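Local coordinates for bacillaene synthase decarboxylase PksI (Bacillus subtilis, PDB 4Q1K), which decarboxylates the 3-methylglutaconyl group tethered to PksL to a 3-methylcrotonyl moiety during synthesis of the antibiotic polyketide bacillaene, at residues E31-Q36 with K68-I73; N79-G84 with F129-F134; V138-E143 with V194-L199. The protein carries 1 engineered substitution. One frame throughout, in Å; residues are numbered along the deposited sequence.

Interaction 1: E31-Q36 with K68-I73; sequences ESAIIQ and KYKAVI
Ile35 rests on the phenol ring of Tyr69 where strands 34-39 and 71-75 come together, the two parallel strands of a beta-alpha-beta unit in the crotonase fold. The branched carbon is the bump: Ile35 CB lies 3.8 Å from the ring centroid, almost on the ring normal. On the opposite face lies Lys68 CG, so the flat tyrosine fills the slot between two aliphatic chains. With CG1 turned anti to the backbone N (chi1 -174°), Ile35 leaves its CG2 methyl in the notch between Tyr69 CG and Val72 CG2, the latter 3.7 Å away. A beta-branched residue suits this place because its two arms divide the ring: CG2 takes the root, while CD1 reaches toward the hydroxyl end. That hydroxyl is hydrogen-bonded to Glu29, which also forms a salt bridge with Lys68 NZ.

The other face of the sheet carries Ile34, Ala71 and Ile73. Here Ile34 CG2 reaches Ile73 CD1 at 4.0 Å, and helix 201-215 packs on both isoleucines. At the strand entrance, small Ala33 fits its CB against Lys70 CD (3.7 Å), while Lys70 NZ continues to the carbonyls of Ala216 and Lys218.

Backbone bonds fix this fit: Ile35 N donates to Ala71 O, and Ile35 O accepts from Ile73 N at 2.9 Å. Ala33 O takes a strong bond from Lys70 N (2.7 Å) and a weak one from Ala71 N. Beyond them, one water donates to both Ser32 O and Lys68 O, at 2.8 and 2.9 Å.

Interaction 2: N79-G84 with F129-F134; sequences NYFASG and FVMGLF
The ring of Phe81 reaches the backbone of Gly132, and beside it the methyl of Ala82 meets the end of Met131. These few atoms join the loop between strand 71-75 and helix 87-94 to helix 127-133, near the centre of this crotonase-fold chain.

The close part is small. Phe81 CG stands anti to the backbone N (chi1 174°), which sends the ring out from the corner of the chain until CE2 is 3.9 Å from Gly132 CA. CZ comes nearly as close, so CE2 and CZ, the atoms at the far end of the ring, do the touching. Glycine suits this point of the helix because it lets the aromatic group approach the backbone itself, along a direction that a side chain would otherwise occupy. Next to this, Met131 runs extended and then bends at its last torsion (chi3 70°), carrying CE to 3.9 Å from Ala82 CB. A flexible thioether can make that bend, and a short alanine leaves it space. Met39 of strand 34-39 touches Phe81, Ala82 and Met131 alike, closing the group from a third element.

Elsewhere the contact is looser. Phe81 CE2 and Met131 CE stand 4.3 Å apart, and Ala82 O is equally far from Phe129 N, while the Phe129 side chain leaves in the other direction. Farther from the helix, Tyr80 and Ser83 are partly exposed; Tyr80 packs edge-to-face with His123, and Ser83 OG bonds to Lys45 O.

The close contacts are between carbon atoms, so dispersion and the exclusion of water probably hold the pair. In crotonases this loop and the start of this helix supply the oxyanion-hole N-H groups; the contact probably joins the corresponding parts here, through apolar atoms.

Interaction 3: V138-E143 with V194-L199; sequences VILSRE and VPFKVL
Leu140 joins its strand to Leu199 and Lys197 by two backbone hydrogen bonds, adding strand 197-199 in parallel to strand 137-141 at one edge of the main crotonase-fold sheet. Leu140 N donates to Lys197 O at 3.0 Å, and Leu140 O accepts from Leu199 N at 2.9 Å. One step on, Arg142 N gives Leu199 O a 2.8 Å bond, but from 46° out of the carbonyl plane, as the chain swings away from the strand. At the opposite end the backbones gape, and a water fills the gap, donating to Val138 O and accepting from Lys197 N. Nearby, Pro195 O bonds to Arg192 of the second subunit, so this edge lies close to the trimer interface.

Apolar contacts gather around Phe196. Val138 CB sits over the centre of its ring in a CH-pi contact, 3.8 Å from the centroid, whereas Leu140 CD1 approaches the edge, in the ring plane, 3.9 Å from CD2. The compact valine fits against the flat face and the longer leucine reaches round to the rim. Phe196 CG is anti to the carbonyl carbon (chi1 -54°), an orientation that lays the ring across Val138. Further along, Val198 CG1 packs against Arg142 CA at 3.7 Å. Leu199 CD1 comes near Ile139 CG2 on the other face, where both also touch Tyr207 of helix 201-215.

Polar side chains settle the turn: Ser141 OG donates to Glu143 OE1 at 2.8 Å, meeting the carboxylate from above its plane. That oxygen also accepts from Arg201 N, tying the turn to helix 201-215.

Directional N-H...O bonds thus set the parallel register, water joins Val138 O to Lys197 N across 4.0 Å, and Phe196 adds purely apolar contacts with Val138 and Leu140.

How the interactions relate
Interactions 1 and 3 belong to the same six-stranded sheet, toward opposite ends of its strand order: the pair 34-39 and 71-75 is separated from the pair 137-141 and 197-199 by strand 116-120, and the contact centres lie about 21 Å apart. Interaction 2 sits nearer the middle of the chain; its centre is about 20 Å from that of interaction 1 and about 13 Å from that of interaction 3. Only the last two touch: helix 127-133 leads directly into strand 137-141, Gly132 O lies 3.5 Å from Val138 CG2, and Leu133 CD2 is 3.8 Å from Phe196 CZ. None includes the active-site His249. Helix 220-252, which carries it, packs its beginning against Lys70 of interaction 1.

Interaction 1: E31-Q36 with K68-I73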
ATOM      1  N   GLU B  31       9.706 -16.751  27.734  1.00 25.66           N
ATOM      2  CA  GLU B  31      10.926 -17.583  27.599  1.00 28.95           C
ATOM      3  C   GLU B  31      11.946 -16.572  28.090  1.00 29.51           C
ATOM      4  O   GLU B  31      11.599 -15.416  28.339  1.00 24.71           O
ATOM      5  CB  GLU B  31      11.247 -17.849  26.128  1.00 33.90           C
ATOM      6  CG  GLU B  31      10.123 -18.426  25.312  1.00 39.98           C
ATOM      7  CD  GLU B  31      10.246 -19.904  25.136  1.00 49.56           C
ATOM      8  OE1 GLU B  31      10.059 -20.585  26.168  1.00 59.30           O
ATOM      9  OE2 GLU B  31      10.513 -20.372  23.975  1.00 45.16           O
ATOM     10  N   SER B  32      13.192 -16.971  28.098  1.00 24.87           N
ATOM     11  CA  SER B  32      14.250 -16.124  28.526  1.00 25.94           C
ATOM     12  C   SER B  32      14.329 -14.780  27.786  1.00 24.26           C
ATOM     13  O   SER B  32      14.746 -13.748  28.377  1.00 25.48           O
ATOM     14  CB  SER B  32      15.575 -16.936  28.350  1.00 27.27           C
ATOM     15  OG  SER B  32      16.648 -16.035  28.540  1.00 36.11           O
ATOM     16  N   ALA B  33      13.988 -14.758  26.497  1.00 21.77           N
ATOM     17  CA  ALA B  33      14.062 -13.508  25.714  1.00 20.49           C
ATOM     18  C   ALA B  33      12.723 -12.977  25.182  1.00 20.31           C
ATOM     19  O   ALA B  33      12.736 -12.169  24.231  1.00 20.48           O
ATOM     20  CB  ALA B  33      15.023 -13.724  24.509  1.00 19.63           C
ATOM     21  N   ILE B  34      11.581 -13.432  25.721  1.00 18.93           N
ATOM     22  CA  ILE B  34      10.269 -12.952  25.254  1.00 18.56           C
ATOM     23  C   ILE B  34       9.497 -12.498  26.488  1.00 19.16           C
ATOM     24  O   ILE B  34       9.307 -13.317  27.464  1.00 21.70           O
ATOM     25  CB  ILE B  34       9.452 -14.147  24.679  1.00 18.64           C
ATOM     26  CG1 ILE B  34      10.308 -14.765  23.544  1.00 19.73           C
ATOM     27  CG2 ILE B  34       8.072 -13.626  24.157  1.00 19.89           C
ATOM     28  CD1 ILE B  34       9.625 -15.949  22.820  1.00 22.17           C
ATOM     29  N   ILE B  35       8.972 -11.276  26.399  1.00 20.42           N
ATOM     30  CA  ILE B  35       8.235 -10.671  27.515  1.00 21.18           C
ATOM     31  C   ILE B  35       6.816 -10.390  26.975  1.00 19.57           C
ATOM     32  O   ILE B  35       6.669  -9.791  25.902  1.00 22.15           O
ATOM     33  CB  ILE B  35       8.954  -9.380  28.008  1.00 21.86           C
ATOM     34  CG1 ILE B  35       8.333  -8.774  29.269  1.00 25.84           C
ATOM     35  CG2 ILE B  35       9.115  -8.329  26.896  1.00 20.39           C
ATOM     36  CD1 ILE B  35       8.304  -9.711  30.417  1.00 31.08           C
ATOM     37  N   GLN B  36       5.845 -10.808  27.743  1.00 22.62           N
ATOM     38  CA  GLN B  36       4.424 -10.559  27.447  1.00 21.16           C
ATOM     39  C   GLN B  36       3.892  -9.466  28.346  1.00 24.36           C
ATOM     40  O   GLN B  36       4.076  -9.506  29.587  1.00 23.63           O
ATOM     41  CB  GLN B  36       3.620 -11.855  27.525  1.00 22.32           C
ATOM     42  CG  GLN B  36       2.103 -11.676  27.301  1.00 24.41           C
ATOM     43  CD  GLN B  36       1.436 -13.038  27.433  1.00 28.14           C
ATOM     44  OE1 GLN B  36       1.563 -13.847  26.543  1.00 31.81           O
ATOM     45  NE2 GLN B  36       0.869 -13.330  28.560  1.00 30.83           N
ATOM     46  N   LYS B  68      17.481  -7.429  27.634  1.00 26.78           N
ATOM     47  CA  LYS B  68      17.797  -8.821  27.348  1.00 25.60           C
ATOM     48  C   LYS B  68      16.748  -9.450  26.483  1.00 22.55           C
ATOM     49  O   LYS B  68      16.976 -10.533  26.032  1.00 25.04           O
ATOM     50  CB  LYS B  68      17.841  -9.671  28.627  1.00 28.53           C
ATOM     51  CG  LYS B  68      16.552  -9.767  29.393  1.00 30.90           C
ATOM     52  CD  LYS B  68      16.762 -10.899  30.412  1.00 34.26           C
ATOM     53  CE  LYS B  68      15.454 -11.417  30.988  1.00 34.95           C
ATOM     54  NZ  LYS B  68      15.746 -12.592  31.848  1.00 32.61           N
ATOM     55  N   TYR B  69      15.597  -8.753  26.281  1.00 23.33           N
ATOM     56  CA  TYR B  69      14.484  -9.340  25.580  1.00 21.16           C
ATOM     57  C   TYR B  69      14.691  -9.123  24.083  1.00 20.72           C
ATOM     58  O   TYR B  69      15.315  -8.170  23.656  1.00 20.69           O
ATOM     59  CB  TYR B  69      13.117  -8.800  25.963  1.00 19.95           C
ATOM     60  CG  TYR B  69      12.834  -9.139  27.390  1.00 24.02           C
ATOM     61  CD1 TYR B  69      12.644 -10.470  27.777  1.00 23.85           C
ATOM     62  CD2 TYR B  69      12.915  -8.149  28.368  1.00 24.60           C
ATOM     63  CE1 TYR B  69      12.443 -10.789  29.113  1.00 26.56           C
ATOM     64  CE2 TYR B  69      12.678  -8.458  29.696  1.00 29.74           C
ATOM     65  CZ  TYR B  69      12.462  -9.792  30.040  1.00 30.33           C
ATOM     66  OH  TYR B  69      12.224 -10.120  31.357  1.00 30.81           O
ATOM     67  N   LYS B  70      14.180 -10.064  23.304  1.00 20.25           N
ATOM     68  CA  LYS B  70      14.205  -9.973  21.835  1.00 19.31           C
ATOM     69  C   LYS B  70      12.839  -9.611  21.206  1.00 20.88           C
ATOM     70  O   LYS B  70      12.777  -9.114  20.032  1.00 19.71           O
ATOM     71  CB  LYS B  70      14.668 -11.354  21.250  1.00 18.65           C
ATOM     72  CG  LYS B  70      16.222 -11.530  21.475  1.00 19.68           C
ATOM     73  CD  LYS B  70      16.647 -12.977  21.223  1.00 20.04           C
ATOM     74  CE  LYS B  70      18.165 -13.145  21.458  1.00 18.48           C
ATOM     75  NZ  LYS B  70      18.421 -14.543  20.982  1.00 20.00           N
ATOM     76  N   ALA B  71      11.760  -9.908  21.942  1.00 18.61           N
ATOM     77  CA  ALA B  71      10.425  -9.615  21.392  1.00 17.49           C
ATOM     78  C   ALA B  71       9.506  -9.338  22.541  1.00 18.48           C
ATOM     79  O   ALA B  71       9.586  -9.990  23.588  1.00 19.87           O
ATOM     80  CB  ALA B  71       9.860 -10.857  20.633  1.00 18.37           C
ATOM     81  N   VAL B  72       8.557  -8.452  22.284  1.00 18.11           N
ATOM     82  CA  VAL B  72       7.531  -8.153  23.233  1.00 18.41           C
ATOM     83  C   VAL B  72       6.165  -8.529  22.649  1.00 18.27           C
ATOM     84  O   VAL B  72       5.915  -8.251  21.459  1.00 19.59           O
ATOM     85  CB  VAL B  72       7.454  -6.604  23.488  1.00 20.32           C
ATOM     86  CG1 VAL B  72       6.267  -6.264  24.407  1.00 21.29           C
ATOM     87  CG2 VAL B  72       8.837  -6.037  23.949  1.00 20.92           C
ATOM     88  N   ILE B  73       5.312  -9.184  23.448  1.00 18.10           N
ATOM     89  CA  ILE B  73       3.920  -9.435  23.027  1.00 18.80           C
ATOM     90  C   ILE B  73       3.016  -8.538  23.898  1.00 19.07           C
ATOM     91  O   ILE B  73       3.009  -8.694  25.095  1.00 23.01           O
ATOM     92  CB  ILE B  73       3.522 -10.905  23.257  1.00 18.87           C
ATOM     93  CG1 ILE B  73       4.455 -11.879  22.470  1.00 20.37           C
ATOM     94  CG2 ILE B  73       2.034 -11.131  22.909  1.00 19.02           C
ATOM     95  CD1 ILE B  73       4.283 -13.353  22.901  1.00 21.23           C
TER
HETATM   96  O   HOH W   1      17.272 -13.048  27.410  1.00 24.76           O

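Interaction 2: N79-G84 with F129-F134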
ATOM      1  N   ASN B  79     -12.181 -10.861  25.741  1.00 23.90           N
ATOM      2  CA  ASN B  79     -12.584 -10.235  24.491  1.00 23.30           C
ATOM      3  C   ASN B  79     -12.122  -8.783  24.190  1.00 22.40           C
ATOM      4  O   ASN B  79     -12.627  -8.152  23.263  1.00 22.50           O
ATOM      5  CB  ASN B  79     -14.136 -10.390  24.329  1.00 28.01           C
ATOM      6  CG  ASN B  79     -14.892  -9.717  25.462  1.00 33.60           C
ATOM      7  OD1 ASN B  79     -14.347  -9.559  26.595  1.00 32.70           O
ATOM      8  ND2 ASN B  79     -16.129  -9.276  25.191  1.00 33.78           N
ATOM      9  N   TYR B  80     -11.179  -8.201  24.950  1.00 21.86           N
ATOM     10  CA  TYR B  80     -10.775  -6.800  24.779  1.00 21.87           C
ATOM     11  C   TYR B  80      -9.254  -6.740  24.583  1.00 20.49           C
ATOM     12  O   TYR B  80      -8.492  -7.218  25.427  1.00 21.94           O
ATOM     13  CB  TYR B  80     -11.088  -6.012  26.093  1.00 21.68           C
ATOM     14  CG  TYR B  80     -12.591  -5.606  26.037  1.00 27.06           C
ATOM     15  CD1 TYR B  80     -12.973  -4.522  25.253  1.00 32.27           C
ATOM     16  CD2 TYR B  80     -13.578  -6.408  26.590  1.00 30.70           C
ATOM     17  CE1 TYR B  80     -14.317  -4.171  25.104  1.00 38.97           C
ATOM     18  CE2 TYR B  80     -14.945  -6.064  26.470  1.00 34.63           C
ATOM     19  CZ  TYR B  80     -15.284  -4.947  25.725  1.00 38.47           C
ATOM     20  OH  TYR B  80     -16.595  -4.528  25.513  1.00 39.44           O
ATOM     21  N   PHE B  81      -8.846  -6.134  23.521  1.00 20.24           N
ATOM     22  CA  PHE B  81      -7.435  -5.773  23.427  1.00 18.82           C
ATOM     23  C   PHE B  81      -7.266  -4.407  24.202  1.00 19.54           C
ATOM     24  O   PHE B  81      -6.600  -4.311  25.219  1.00 21.89           O
ATOM     25  CB  PHE B  81      -7.010  -5.563  21.931  1.00 17.90           C
ATOM     26  CG  PHE B  81      -5.597  -5.037  21.777  1.00 17.96           C
ATOM     27  CD1 PHE B  81      -4.489  -5.878  22.135  1.00 19.13           C
ATOM     28  CD2 PHE B  81      -5.357  -3.717  21.324  1.00 18.13           C
ATOM     29  CE1 PHE B  81      -3.154  -5.401  21.982  1.00 19.58           C
ATOM     30  CE2 PHE B  81      -4.052  -3.210  21.204  1.00 16.54           C
ATOM     31  CZ  PHE B  81      -2.964  -4.060  21.530  1.00 19.02           C
ATOM     32  N   ALA B  82      -7.913  -3.355  23.703  1.00 21.47           N
ATOM     33  CA  ALA B  82      -7.736  -2.017  24.290  1.00 19.70           C
ATOM     34  C   ALA B  82      -8.880  -1.175  23.747  1.00 20.55           C
ATOM     35  O   ALA B  82      -9.182  -1.198  22.556  1.00 23.06           O
ATOM     36  CB  ALA B  82      -6.348  -1.368  24.026  1.00 21.02           C
ATOM     37  N   SER B  83      -9.500  -0.372  24.614  1.00 21.72           N
ATOM     38  CA  SER B  83     -10.782   0.260  24.243  1.00 19.80           C
ATOM     39  C   SER B  83     -10.619   1.774  24.112  1.00 22.20           C
ATOM     40  O   SER B  83     -11.604   2.471  23.917  1.00 23.12           O
ATOM     41  CB  SER B  83     -11.768   0.023  25.435  1.00 20.76           C
ATOM     42  OG  SER B  83     -12.261  -1.265  25.321  1.00 25.40           O
ATOM     43  N   GLY B  84      -9.416   2.311  24.316  1.00 24.07           N
ATOM     44  CA  GLY B  84      -9.114   3.690  23.946  1.00 25.21           C
ATOM     45  C   GLY B  84      -9.446   4.643  25.108  1.00 24.80           C
ATOM     46  O   GLY B  84      -9.549   4.196  26.266  1.00 25.54           O
ATOM     47  N   PHE B 129      -6.938   0.812  19.447  1.00 22.45           N
ATOM     48  CA  PHE B 129      -6.572   0.289  18.105  1.00 20.92           C
ATOM     49  C   PHE B 129      -5.323   0.959  17.619  1.00 22.68           C
ATOM     50  O   PHE B 129      -4.370   0.292  17.155  1.00 18.92           O
ATOM     51  CB  PHE B 129      -7.748   0.556  17.166  1.00 22.13           C
ATOM     52  CG  PHE B 129      -7.581   0.033  15.730  1.00 24.44           C
ATOM     53  CD1 PHE B 129      -7.172  -1.271  15.469  1.00 23.03           C
ATOM     54  CD2 PHE B 129      -7.994   0.837  14.671  1.00 27.66           C
ATOM     55  CE1 PHE B 129      -7.053  -1.706  14.147  1.00 24.86           C
ATOM     56  CE2 PHE B 129      -7.906   0.407  13.326  1.00 28.55           C
ATOM     57  CZ  PHE B 129      -7.443  -0.901  13.093  1.00 25.25           C
ATOM     58  N   VAL B 130      -5.252   2.288  17.749  1.00 21.19           N
ATOM     59  CA  VAL B 130      -4.104   2.996  17.214  1.00 20.49           C
ATOM     60  C   VAL B 130      -2.800   2.603  17.970  1.00 20.01           C
ATOM     61  O   VAL B 130      -1.727   2.414  17.337  1.00 19.87           O
ATOM     62  CB  VAL B 130      -4.353   4.541  17.384  1.00 21.43           C
ATOM     63  CG1 VAL B 130      -3.061   5.322  17.094  1.00 21.35           C
ATOM     64  CG2 VAL B 130      -5.563   4.820  16.468  1.00 19.20           C
ATOM     65  N   MET B 131      -2.905   2.467  19.300  1.00 22.65           N
ATOM     66  CA  MET B 131      -1.712   2.046  20.055  1.00 23.79           C
ATOM     67  C   MET B 131      -1.178   0.711  19.532  1.00 23.24           C
ATOM     68  O   MET B 131       0.079   0.540  19.402  1.00 26.28           O
ATOM     69  CB  MET B 131      -2.035   1.936  21.566  1.00 22.61           C
ATOM     70  CG  MET B 131      -0.840   1.287  22.306  1.00 24.67           C
ATOM     71  SD  MET B 131      -1.348   1.079  24.072  1.00 28.32           S
ATOM     72  CE  MET B 131      -2.574  -0.215  23.872  1.00 21.76           C
ATOM     73  N   GLY B 132      -2.082  -0.231  19.172  1.00 21.62           N
ATOM     74  CA  GLY B 132      -1.680  -1.527  18.655  1.00 22.64           C
ATOM     75  C   GLY B 132      -1.053  -1.406  17.277  1.00 18.80           C
ATOM     76  O   GLY B 132      -0.112  -2.104  16.987  1.00 19.04           O
ATOM     77  N   LEU B 133      -1.531  -0.469  16.473  1.00 18.66           N
ATOM     78  CA  LEU B 133      -1.027  -0.329  15.080  1.00 17.52           C
ATOM     79  C   LEU B 133       0.401   0.166  15.038  1.00 17.62           C
ATOM     80  O   LEU B 133       1.096   0.028  13.992  1.00 18.10           O
ATOM     81  CB  LEU B 133      -1.908   0.654  14.255  1.00 17.10           C
ATOM     82  CG  LEU B 133      -3.327   0.168  14.073  1.00 21.12           C
ATOM     83  CD1 LEU B 133      -4.069   1.301  13.320  1.00 21.25           C
ATOM     84  CD2 LEU B 133      -3.340  -1.123  13.214  1.00 17.46           C
ATOM     85  N   PHE B 134       0.920   0.803  16.119  1.00 17.22           N
ATOM     86  CA  PHE B 134       2.317   1.173  16.128  1.00 19.26           C
ATOM     87  C   PHE B 134       3.265   0.052  16.425  1.00 19.21           C
ATOM     88  O   PHE B 134       4.479   0.226  16.363  1.00 25.15           O
ATOM     89  CB  PHE B 134       2.540   2.224  17.200  1.00 20.27           C
ATOM     90  CG  PHE B 134       2.212   3.645  16.722  1.00 19.46           C
ATOM     91  CD1 PHE B 134       3.139   4.355  15.933  1.00 18.84           C
ATOM     92  CD2 PHE B 134       0.982   4.254  17.046  1.00 19.32           C
ATOM     93  CE1 PHE B 134       2.853   5.647  15.452  1.00 21.15           C
ATOM     94  CE2 PHE B 134       0.719   5.557  16.652  1.00 20.31           C
ATOM     95  CZ  PHE B 134       1.651   6.247  15.819  1.00 20.53           C
TER

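Interaction 3: V138-E143 with V194-L199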
ATOM      1  N   VAL B 138       1.277  -6.785  13.650  1.00 17.01           N
ATOM      2  CA  VAL B 138      -0.095  -6.669  14.294  1.00 18.26           C
ATOM      3  C   VAL B 138      -0.888  -7.931  13.977  1.00 19.86           C
ATOM      4  O   VAL B 138      -0.899  -8.312  12.837  1.00 17.94           O
ATOM      5  CB  VAL B 138      -0.830  -5.449  13.701  1.00 19.85           C
ATOM      6  CG1 VAL B 138      -2.327  -5.448  14.205  1.00 20.76           C
ATOM      7  CG2 VAL B 138      -0.048  -4.129  14.086  1.00 20.81           C
ATOM      8  N   ILE B 139      -1.601  -8.539  14.912  1.00 17.25           N
ATOM      9  CA  ILE B 139      -2.436  -9.723  14.543  1.00 18.05           C
ATOM     10  C   ILE B 139      -3.848  -9.403  15.005  1.00 19.36           C
ATOM     11  O   ILE B 139      -4.005  -8.976  16.129  1.00 18.00           O
ATOM     12  CB  ILE B 139      -1.970 -10.953  15.393  1.00 19.51           C
ATOM     13  CG1 ILE B 139      -0.482 -11.270  15.094  1.00 19.07           C
ATOM     14  CG2 ILE B 139      -2.829 -12.192  15.016  1.00 17.10           C
ATOM     15  CD1 ILE B 139       0.166 -12.069  16.277  1.00 22.41           C
ATOM     16  N   LEU B 140      -4.866  -9.587  14.187  1.00 16.30           N
ATOM     17  CA  LEU B 140      -6.211  -9.317  14.602  1.00 18.58           C
ATOM     18  C   LEU B 140      -7.003 -10.619  14.829  1.00 18.47           C
ATOM     19  O   LEU B 140      -6.617 -11.659  14.302  1.00 20.01           O
ATOM     20  CB  LEU B 140      -6.976  -8.546  13.507  1.00 19.32           C
ATOM     21  CG  LEU B 140      -6.309  -7.265  12.965  1.00 20.80           C
ATOM     22  CD1 LEU B 140      -7.265  -6.681  11.877  1.00 20.88           C
ATOM     23  CD2 LEU B 140      -6.027  -6.276  14.093  1.00 19.97           C
ATOM     24  N   SER B 141      -8.111 -10.495  15.578  1.00 20.00           N
ATOM     25  CA  SER B 141      -9.049 -11.585  15.748  1.00 19.32           C
ATOM     26  C   SER B 141     -10.237 -11.408  14.776  1.00 19.22           C
ATOM     27  O   SER B 141     -10.801 -10.327  14.570  1.00 18.03           O
ATOM     28  CB  SER B 141      -9.603 -11.527  17.180  1.00 21.35           C
ATOM     29  OG  SER B 141     -10.981 -11.951  17.195  1.00 24.38           O
ATOM     30  N   ARG B 142     -10.622 -12.513  14.139  1.00 20.42           N
ATOM     31  CA  ARG B 142     -11.646 -12.433  13.161  1.00 19.62           C
ATOM     32  C   ARG B 142     -12.985 -11.880  13.693  1.00 21.41           C
ATOM     33  O   ARG B 142     -13.732 -11.174  12.958  1.00 21.64           O
ATOM     34  CB  ARG B 142     -11.854 -13.921  12.683  1.00 24.95           C
ATOM     35  CG  ARG B 142     -12.596 -14.002  11.361  1.00 41.25           C
ATOM     36  CD  ARG B 142     -12.659 -15.448  10.769  1.00 40.63           C
ATOM     37  NE  ARG B 142     -11.353 -16.071  10.444  1.00 43.61           N
ATOM     38  CZ  ARG B 142     -11.223 -17.394  10.269  1.00 44.99           C
ATOM     39  NH1 ARG B 142     -12.281 -18.192  10.397  1.00 41.44           N
ATOM     40  NH2 ARG B 142     -10.064 -17.931   9.940  1.00 53.88           N
ATOM     41  N   GLU B 143     -13.326 -12.272  14.951  1.00 20.22           N
ATOM     42  CA  GLU B 143     -14.654 -11.992  15.482  1.00 22.37           C
ATOM     43  C   GLU B 143     -14.673 -10.710  16.362  1.00 21.47           C
ATOM     44  O   GLU B 143     -15.740 -10.233  16.733  1.00 24.07           O
ATOM     45  CB  GLU B 143     -15.227 -13.249  16.213  1.00 27.21           C
ATOM     46  CG  GLU B 143     -14.497 -13.660  17.482  1.00 24.67           C
ATOM     47  CD  GLU B 143     -13.386 -14.689  17.206  1.00 24.13           C
ATOM     48  OE1 GLU B 143     -12.337 -14.317  16.523  1.00 23.87           O
ATOM     49  OE2 GLU B 143     -13.533 -15.863  17.628  1.00 22.51           O
ATOM     50  N   VAL B 194      -6.238  -6.406   4.252  1.00 23.55           N
ATOM     51  CA  VAL B 194      -5.171  -5.848   5.168  1.00 21.00           C
ATOM     52  C   VAL B 194      -4.027  -6.848   5.248  1.00 20.21           C
ATOM     53  O   VAL B 194      -4.221  -8.094   5.018  1.00 22.46           O
ATOM     54  CB  VAL B 194      -5.698  -5.540   6.553  1.00 22.03           C
ATOM     55  CG1 VAL B 194      -6.792  -4.478   6.481  1.00 23.78           C
ATOM     56  CG2 VAL B 194      -6.206  -6.804   7.271  1.00 24.02           C
ATOM     57  N   PRO B 195      -2.817  -6.344   5.447  1.00 19.31           N
ATOM     58  CA  PRO B 195      -1.606  -7.237   5.468  1.00 19.41           C
ATOM     59  C   PRO B 195      -1.432  -7.971   6.801  1.00 20.78           C
ATOM     60  O   PRO B 195      -0.445  -8.757   6.954  1.00 20.35           O
ATOM     61  CB  PRO B 195      -0.457  -6.210   5.297  1.00 19.92           C
ATOM     62  CG  PRO B 195      -0.989  -4.979   5.979  1.00 21.15           C
ATOM     63  CD  PRO B 195      -2.441  -4.912   5.552  1.00 21.45           C
ATOM     64  N   PHE B 196      -2.247  -7.644   7.779  1.00 19.83           N
ATOM     65  CA  PHE B 196      -2.103  -8.306   9.097  1.00 18.21           C
ATOM     66  C   PHE B 196      -2.685  -9.723   9.041  1.00 21.88           C
ATOM     67  O   PHE B 196      -3.702  -9.968   8.378  1.00 20.60           O
ATOM     68  CB  PHE B 196      -2.975  -7.626  10.187  1.00 20.51           C
ATOM     69  CG  PHE B 196      -2.735  -6.145  10.308  1.00 24.44           C
ATOM     70  CD1 PHE B 196      -1.493  -5.607   9.979  1.00 25.51           C
ATOM     71  CD2 PHE B 196      -3.778  -5.292  10.661  1.00 26.27           C
ATOM     72  CE1 PHE B 196      -1.255  -4.243  10.102  1.00 26.21           C
ATOM     73  CE2 PHE B 196      -3.550  -3.927  10.728  1.00 31.15           C
ATOM     74  CZ  PHE B 196      -2.300  -3.406  10.424  1.00 27.07           C
ATOM     75  N   LYS B 197      -2.038 -10.627   9.780  1.00 20.25           N
ATOM     76  CA  LYS B 197      -2.608 -11.938  10.052  1.00 20.45           C
ATOM     77  C   LYS B 197      -3.903 -11.777  10.811  1.00 21.19           C
ATOM     78  O   LYS B 197      -3.910 -11.025  11.781  1.00 20.18           O
ATOM     79  CB  LYS B 197      -1.669 -12.704  10.963  1.00 19.89           C
ATOM     80  CG  LYS B 197      -2.102 -14.203  11.025  1.00 23.67           C
ATOM     81  CD  LYS B 197      -1.646 -14.913   9.753  1.00 26.95           C
ATOM     82  CE  LYS B 197      -2.101 -16.383   9.876  1.00 34.73           C
ATOM     83  NZ  LYS B 197      -1.484 -17.221   8.808  1.00 42.13           N
ATOM     84  N   VAL B 198      -4.979 -12.416  10.325  1.00 18.52           N
ATOM     85  CA  VAL B 198      -6.251 -12.396  11.047  1.00 18.20           C
ATOM     86  C   VAL B 198      -6.599 -13.855  11.432  1.00 20.13           C
ATOM     87  O   VAL B 198      -6.633 -14.725  10.528  1.00 23.51           O
ATOM     88  CB  VAL B 198      -7.361 -11.789  10.190  1.00 19.76           C
ATOM     89  CG1 VAL B 198      -8.652 -11.750  11.010  1.00 23.09           C
ATOM     90  CG2 VAL B 198      -6.943 -10.320   9.785  1.00 20.70           C
ATOM     91  N   LEU B 199      -6.949 -14.108  12.703  1.00 18.16           N
ATOM     92  CA  LEU B 199      -7.179 -15.494  13.180  1.00 17.43           C
ATOM     93  C   LEU B 199      -8.374 -15.506  14.111  1.00 18.07           C
ATOM     94  O   LEU B 199      -8.719 -14.459  14.680  1.00 19.32           O
ATOM     95  CB  LEU B 199      -5.961 -15.962  14.066  1.00 18.15           C
ATOM     96  CG  LEU B 199      -4.665 -16.120  13.247  1.00 19.88           C
ATOM     97  CD1 LEU B 199      -3.528 -16.403  14.232  1.00 23.20           C
ATOM     98  CD2 LEU B 199      -4.885 -17.395  12.439  1.00 20.78           C
TER
HETATM   99  O   HOH W   2       0.435 -10.043  11.129  1.00 20.92           O